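Local structure of octenoyl-coa reductase/carboxylase (Streptomyces sp., 4A0S) at the interface of chains A and B. The protein catalyses the NADPH-dependent reductive carboxylation of 2-octenoyl-CoA, supplying an unusual extender unit for the polyketide synthase of cinnabaramide biosynthesis. Coordinates in Å, arbitrary orientation; residue numbers count along the deposited sequence, not the author numbering. Chains: chain A/B, Octenoyl-coa reductase/carboxylase.

A:Arg129 enters the 145-147 loop of chain B in contact 1, and B:Arg129 enters that of chain A in contact 2, a worked case of a two-fold symmetric interface using the same grip twice. Their C-alpha centres lie about 7 Å apart, and A:Glu146 belongs to both, since the two 145-147 loops meet between the grips. Contact 1 is described with A:Arg130 and a bridging water, contact 2 with A:Pro62 packed on B:Gly127. Because the protein is a homotetramer, the doubled grip is likely to tie together two subunits of the natural assembly.

Contact 1: the interface of chains A and B. Residues chain A 127, 129-130, 146, 152; chain B 63, 145-147, 180.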
loop_
_atom_site.group_PDB
_atom_site.type_symbol
_atom_site.label_atom_id
_atom_site.label_comp_id
_atom_site.label_asym_id
_atom_site.label_seq_id
_atom_site.Cartn_x
_atom_site.Cartn_y
_atom_site.Cartn_z
ATOM N N GLY A 127 -27.588 -12.468 -19.354
ATOM C CA GLY A 127 -26.680 -12.532 -18.214
ATOM C C GLY A 127 -26.475 -11.200 -17.531
ATOM O O GLY A 127 -25.653 -11.085 -16.622
ATOM N N ARG A 129 -27.401 -8.271 -15.048
ATOM C CA ARG A 129 -28.166 -8.053 -13.846
ATOM C C ARG A 129 -28.562 -6.608 -13.688
ATOM O O ARG A 129 -27.840 -5.707 -14.107
ATOM C CB ARG A 129 -27.353 -8.491 -12.636
ATOM C CG ARG A 129 -27.210 -9.992 -12.623
ATOM C CD ARG A 129 -26.418 -10.483 -11.470
ATOM N NE ARG A 129 -24.990 -10.342 -11.686
ATOM C CZ ARG A 129 -24.250 -11.092 -12.502
ATOM N NH1 ARG A 129 -24.786 -12.058 -13.253
ATOM N NH2 ARG A 129 -22.954 -10.854 -12.588
ATOM N N ARG A 130 -29.742 -6.421 -13.105
ATOM C CA ARG A 130 -30.177 -5.153 -12.524
ATOM C C ARG A 130 -30.551 -4.091 -13.540
ATOM O O ARG A 130 -31.624 -3.492 -13.426
ATOM C CB ARG A 130 -29.173 -4.631 -11.487
ATOM C CG ARG A 130 -29.035 -5.525 -10.264
ATOM C CD ARG A 130 -28.011 -4.934 -9.295
ATOM N NE ARG A 130 -26.643 -4.990 -9.818
ATOM C CZ ARG A 130 -25.865 -6.071 -9.797
ATOM N NH1 ARG A 130 -26.312 -7.211 -9.286
ATOM N NH2 ARG A 130 -24.635 -6.016 -10.292
ATOM N N GLU A 146 -14.337 -10.443 -17.173
ATOM C CA GLU A 146 -14.574 -10.669 -15.754
ATOM C C GLU A 146 -14.261 -12.106 -15.317
ATOM O O GLU A 146 -14.275 -12.425 -14.116
ATOM C CB GLU A 146 -16.008 -10.288 -15.409
ATOM C CG GLU A 146 -16.345 -8.823 -15.671
ATOM C CD GLU A 146 -16.651 -8.534 -17.129
ATOM O OE1 GLU A 146 -16.480 -9.427 -17.982
ATOM O OE2 GLU A 146 -17.067 -7.401 -17.429
ATOM N N HIS A 152 -10.310 -9.488 -11.162
ATOM C CA HIS A 152 -10.823 -9.484 -9.799
ATOM C C HIS A 152 -9.845 -8.895 -8.791
ATOM O O HIS A 152 -10.168 -8.762 -7.619
ATOM C CB HIS A 152 -11.234 -10.897 -9.415
ATOM C CG HIS A 152 -12.407 -11.393 -10.187
ATOM N ND1 HIS A 152 -13.632 -11.620 -9.604
ATOM C CD2 HIS A 152 -12.565 -11.643 -11.510
ATOM C CE1 HIS A 152 -14.484 -12.029 -10.522
ATOM N NE2 HIS A 152 -13.866 -12.042 -11.690
ATOM N N ASP B 63 -23.328 -17.254 -17.483
ATOM C CA ASP B 63 -21.957 -17.008 -17.001
ATOM C C ASP B 63 -21.521 -18.170 -16.114
ATOM O O ASP B 63 -20.516 -18.093 -15.402
ATOM C CB ASP B 63 -21.879 -15.699 -16.201
ATOM C CG ASP B 63 -22.814 -15.691 -14.995
ATOM O OD1 ASP B 63 -23.832 -16.429 -15.004
ATOM O OD2 ASP B 63 -22.520 -14.958 -14.012
ATOM N N ASP B 145 -20.298 -11.089 -8.127
ATOM C CA ASP B 145 -21.068 -10.408 -9.146
ATOM C C ASP B 145 -20.115 -9.472 -9.867
ATOM O O ASP B 145 -19.659 -8.499 -9.321
ATOM C CB ASP B 145 -22.218 -9.635 -8.496
ATOM C CG ASP B 145 -23.155 -9.015 -9.513
ATOM O OD1 ASP B 145 -22.665 -8.530 -10.546
ATOM O OD2 ASP B 145 -24.385 -9.035 -9.281
ATOM N N GLU B 146 -19.798 -9.785 -11.104
ATOM C CA GLU B 146 -18.770 -9.036 -11.818
ATOM C C GLU B 146 -19.278 -7.744 -12.426
ATOM O O GLU B 146 -18.515 -6.983 -13.024
ATOM C CB GLU B 146 -18.180 -9.906 -12.893
ATOM C CG GLU B 146 -17.547 -11.178 -12.328
ATOM C CD GLU B 146 -18.555 -12.320 -12.141
ATOM O OE1 GLU B 146 -19.791 -12.083 -12.091
ATOM O OE2 GLU B 146 -18.091 -13.471 -12.039
ATOM N N GLN B 147 -20.567 -7.498 -12.268
ATOM C CA GLN B 147 -21.134 -6.212 -12.639
ATOM C C GLN B 147 -20.979 -5.184 -11.558
ATOM O O GLN B 147 -21.035 -3.999 -11.830
ATOM C CB GLN B 147 -22.598 -6.359 -12.909
ATOM C CG GLN B 147 -22.869 -6.802 -14.262
ATOM C CD GLN B 147 -24.356 -6.813 -14.525
ATOM O OE1 GLN B 147 -24.882 -7.837 -14.886
ATOM N NE2 GLN B 147 -25.038 -5.672 -14.306
ATOM N N ARG B 180 -20.046 -20.042 -11.162
ATOM C CA ARG B 180 -19.776 -18.965 -12.073
ATOM C C ARG B 180 -18.429 -19.256 -12.699
ATOM O O ARG B 180 -17.558 -19.873 -12.073
ATOM C CB ARG B 180 -19.770 -17.626 -11.365
ATOM C CG ARG B 180 -21.162 -17.231 -11.002
ATOM C CD ARG B 180 -21.290 -15.802 -10.622
ATOM N NE ARG B 180 -22.709 -15.474 -10.599
ATOM C CZ ARG B 180 -23.255 -14.537 -9.831
ATOM N NH1 ARG B 180 -22.499 -13.831 -8.998
ATOM N NH2 ARG B 180 -24.558 -14.313 -9.897
HETATM O O HOH W 1 -23.329 -9.322 -16.328
#
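The loop carrying A:Gly127, A:Arg129 and A:Arg130, between strands 117-124 and 136-139, meets the 145-147 loop of chain B, backed by B:Asp63 just before strand 64-73 and by B:Arg180 at the end of strand 176-180. These segments belong to the GroES-like part of a medium-chain dehydrogenase/reductase subunit, and the contact illustrates how one side-chain amide can read a backbone. B:Gln147 clasps both polar backbone atoms of A:Arg129: its OE1 accepts from the amide N at 2.6 Å, in the carbonyl plane on a lone pair and nearly straight (173° at H), while its NE2 gives a bond to the carbonyl O at 2.8 Å. The same OE1 shares a water with the carbonyl O of A:Gly127.

The side chain of A:Arg129 bends at chi3 (-80°), bringing its guanidinium side-on to B:Asp145. NE of A:Arg129 donates to OD2 of B:Asp145 at 2.8 Å, and NH2 to OD1 at 3.1 Å, but both approach from above the carboxylate, the two planes standing 77° apart. NH1 of A:Arg130 hydrogen-bonds OD2 of B:Asp145 at 2.7 Å, on the face opposite NE of A:Arg129, so two arginines clamp one acid. The backbone N of B:Gln147 also donates to OD1, which fixes the acid's rotation from within its own loop.

Further along the A:Arg129 guanidinium, NH2 makes a looser salt bridge to B:Glu146 OE1, and NH1 a longer one to B:Asp63 OD2. NH2 of B:Arg180 lies above one face of this guanidinium, toward its rim, with the planes nearly parallel, and B:Arg180 is itself paired with B:Asp63; the surrounding carboxylates would be expected to offset the like charges. Beside this network, the CB atoms of A:Glu146 and B:Glu146 touch at 3.3 Å, while their carboxylate planes are almost perpendicular. A:His152 presents CE1 to CG of B:Glu146 at 3.7 Å, its NE2 being tied to the carbonyl O of A:Glu146.

Contact 2: the interface of chains A and B. Residues chain A 62-63, 145-147, 180; chain B 127, 129.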
loop_
_atom_site.group_PDB
_atom_site.type_symbol
_atom_site.label_atom_id
_atom_site.label_comp_id
_atom_site.label_asym_id
_atom_site.label_seq_id
_atom_site.Cartn_x
_atom_site.Cartn_y
_atom_site.Cartn_z
ATOM N N PRO A 62 -24.460 -12.149 -23.923
ATOM C CA PRO A 62 -25.324 -12.227 -22.744
ATOM C C PRO A 62 -24.942 -11.272 -21.615
ATOM O O PRO A 62 -25.776 -10.976 -20.755
ATOM C CB PRO A 62 -25.183 -13.681 -22.283
ATOM C CG PRO A 62 -23.915 -14.162 -22.921
ATOM C CD PRO A 62 -23.781 -13.422 -24.203
ATOM N N ASP A 63 -23.706 -10.789 -21.622
ATOM C CA ASP A 63 -23.230 -9.930 -20.548
ATOM C C ASP A 63 -23.234 -8.482 -21.047
ATOM O O ASP A 63 -22.693 -7.590 -20.403
ATOM C CB ASP A 63 -21.819 -10.328 -20.158
ATOM C CG ASP A 63 -20.830 -10.122 -21.291
ATOM O OD1 ASP A 63 -21.232 -10.228 -22.482
ATOM O OD2 ASP A 63 -19.645 -9.833 -21.004
ATOM N N ASP A 145 -12.645 -8.516 -19.188
ATOM C CA ASP A 145 -13.063 -9.905 -19.124
ATOM C C ASP A 145 -13.124 -10.298 -17.662
ATOM O O ASP A 145 -12.117 -10.467 -17.012
ATOM C CB ASP A 145 -12.079 -10.790 -19.894
ATOM C CG ASP A 145 -12.557 -12.215 -20.031
ATOM O OD1 ASP A 145 -13.328 -12.696 -19.175
ATOM O OD2 ASP A 145 -12.163 -12.867 -21.017
ATOM N N GLU A 146 -14.337 -10.443 -17.173
ATOM C CA GLU A 146 -14.574 -10.669 -15.754
ATOM C C GLU A 146 -14.261 -12.106 -15.317
ATOM O O GLU A 146 -14.275 -12.425 -14.116
ATOM C CB GLU A 146 -16.008 -10.288 -15.409
ATOM C CG GLU A 146 -16.345 -8.823 -15.671
ATOM C CD GLU A 146 -16.651 -8.534 -17.129
ATOM O OE1 GLU A 146 -16.480 -9.427 -17.982
ATOM O OE2 GLU A 146 -17.067 -7.401 -17.429
ATOM N N GLN A 147 -13.943 -12.959 -16.287
ATOM C CA GLN A 147 -13.542 -14.348 -16.043
ATOM C C GLN A 147 -12.074 -14.484 -15.744
ATOM O O GLN A 147 -11.635 -15.442 -15.102
ATOM C CB GLN A 147 -13.809 -15.199 -17.273
ATOM C CG GLN A 147 -15.059 -15.969 -17.201
ATOM C CD GLN A 147 -15.189 -16.901 -18.370
ATOM O OE1 GLN A 147 -16.042 -16.699 -19.221
ATOM N NE2 GLN A 147 -14.317 -17.906 -18.441
ATOM N N ARG A 180 -20.317 -3.978 -22.327
ATOM C CA ARG A 180 -20.443 -4.966 -21.278
ATOM C C ARG A 180 -21.122 -4.297 -20.087
ATOM O O ARG A 180 -20.932 -3.116 -19.840
ATOM C CB ARG A 180 -19.084 -5.534 -20.888
ATOM C CG ARG A 180 -18.415 -6.251 -22.038
ATOM C CD ARG A 180 -17.372 -7.240 -21.543
ATOM N NE ARG A 180 -17.165 -8.269 -22.567
ATOM C CZ ARG A 180 -16.051 -8.982 -22.704
ATOM N NH1 ARG A 180 -15.037 -8.789 -21.878
ATOM N NH2 ARG A 180 -15.944 -9.896 -23.653
ATOM N N GLY B 127 -22.303 -17.276 -22.135
ATOM C CA GLY B 127 -21.437 -16.130 -21.843
ATOM C C GLY B 127 -20.120 -16.521 -21.218
ATOM O O GLY B 127 -19.330 -15.662 -20.801
ATOM N N ARG B 129 -16.460 -17.859 -21.389
ATOM C CA ARG B 129 -15.325 -17.887 -22.295
ATOM C C ARG B 129 -14.328 -18.965 -21.944
ATOM O O ARG B 129 -14.212 -19.354 -20.775
ATOM C CB ARG B 129 -14.636 -16.535 -22.287
ATOM C CG ARG B 129 -15.477 -15.499 -22.988
ATOM C CD ARG B 129 -14.857 -14.135 -22.887
ATOM N NE ARG B 129 -14.923 -13.629 -21.528
ATOM C CZ ARG B 129 -15.973 -12.990 -21.019
ATOM N NH1 ARG B 129 -17.061 -12.789 -21.747
ATOM N NH2 ARG B 129 -15.936 -12.548 -19.777
#
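In the GroES-like region, the 145-147 loop of chain A forms an acidic socket for B:Arg129, an instance of one long side chain held along its whole length. At its base, A:Gln147 pairs with the arginine backbone: OE1 takes the N-H of B:Arg129 in the carbonyl plane, on a lone pair, and NE2 reaches its carbonyl O at 2.7 Å. The amide oxygen also sits over one face of the guanidinium, offset toward the rim.

With CG anti to the carbonyl carbon (chi1 -72°) and a bend at chi3, the chain of B:Arg129 carries its guanidinium onto A:Asp145. NH2 of B:Arg129 hydrogen-bonds OD1 of A:Asp145 at 2.7 Å, and NE lies 2.9 Å from OD2, where a hydrogen bond is chemically reasonable. The planes stand 81° apart, so OD1 is at the guanidinium edge while NH2 comes from above the carboxylate. From the opposite face of that carboxylate, the backbone N of A:Gln147 donates to OD1 and steadies it. NH2 of B:Arg129 also makes a looser salt bridge to A:Glu146 OE1, at 3.6 Å.

A:Arg180 stacks on the guanidinium face opposite A:Gln147, its NH2 3.6 Å from NH1 of B:Arg129. A:Asp63 serves both arginines, with OD2 3.3 Å from NE of A:Arg180 and a longer salt bridge to NH1 of B:Arg129. A leucine in place of B:Arg129 would probably cost A:Asp145 this cross-chain salt bridge and leave the guanidinium of A:Arg180 without its stacking mate.

A:Pro62 CG packs tightly on B:Gly127 CA. The socket draws together the turn before strand 64-73, the loop after strand 142-143 and the end of strand 176-180.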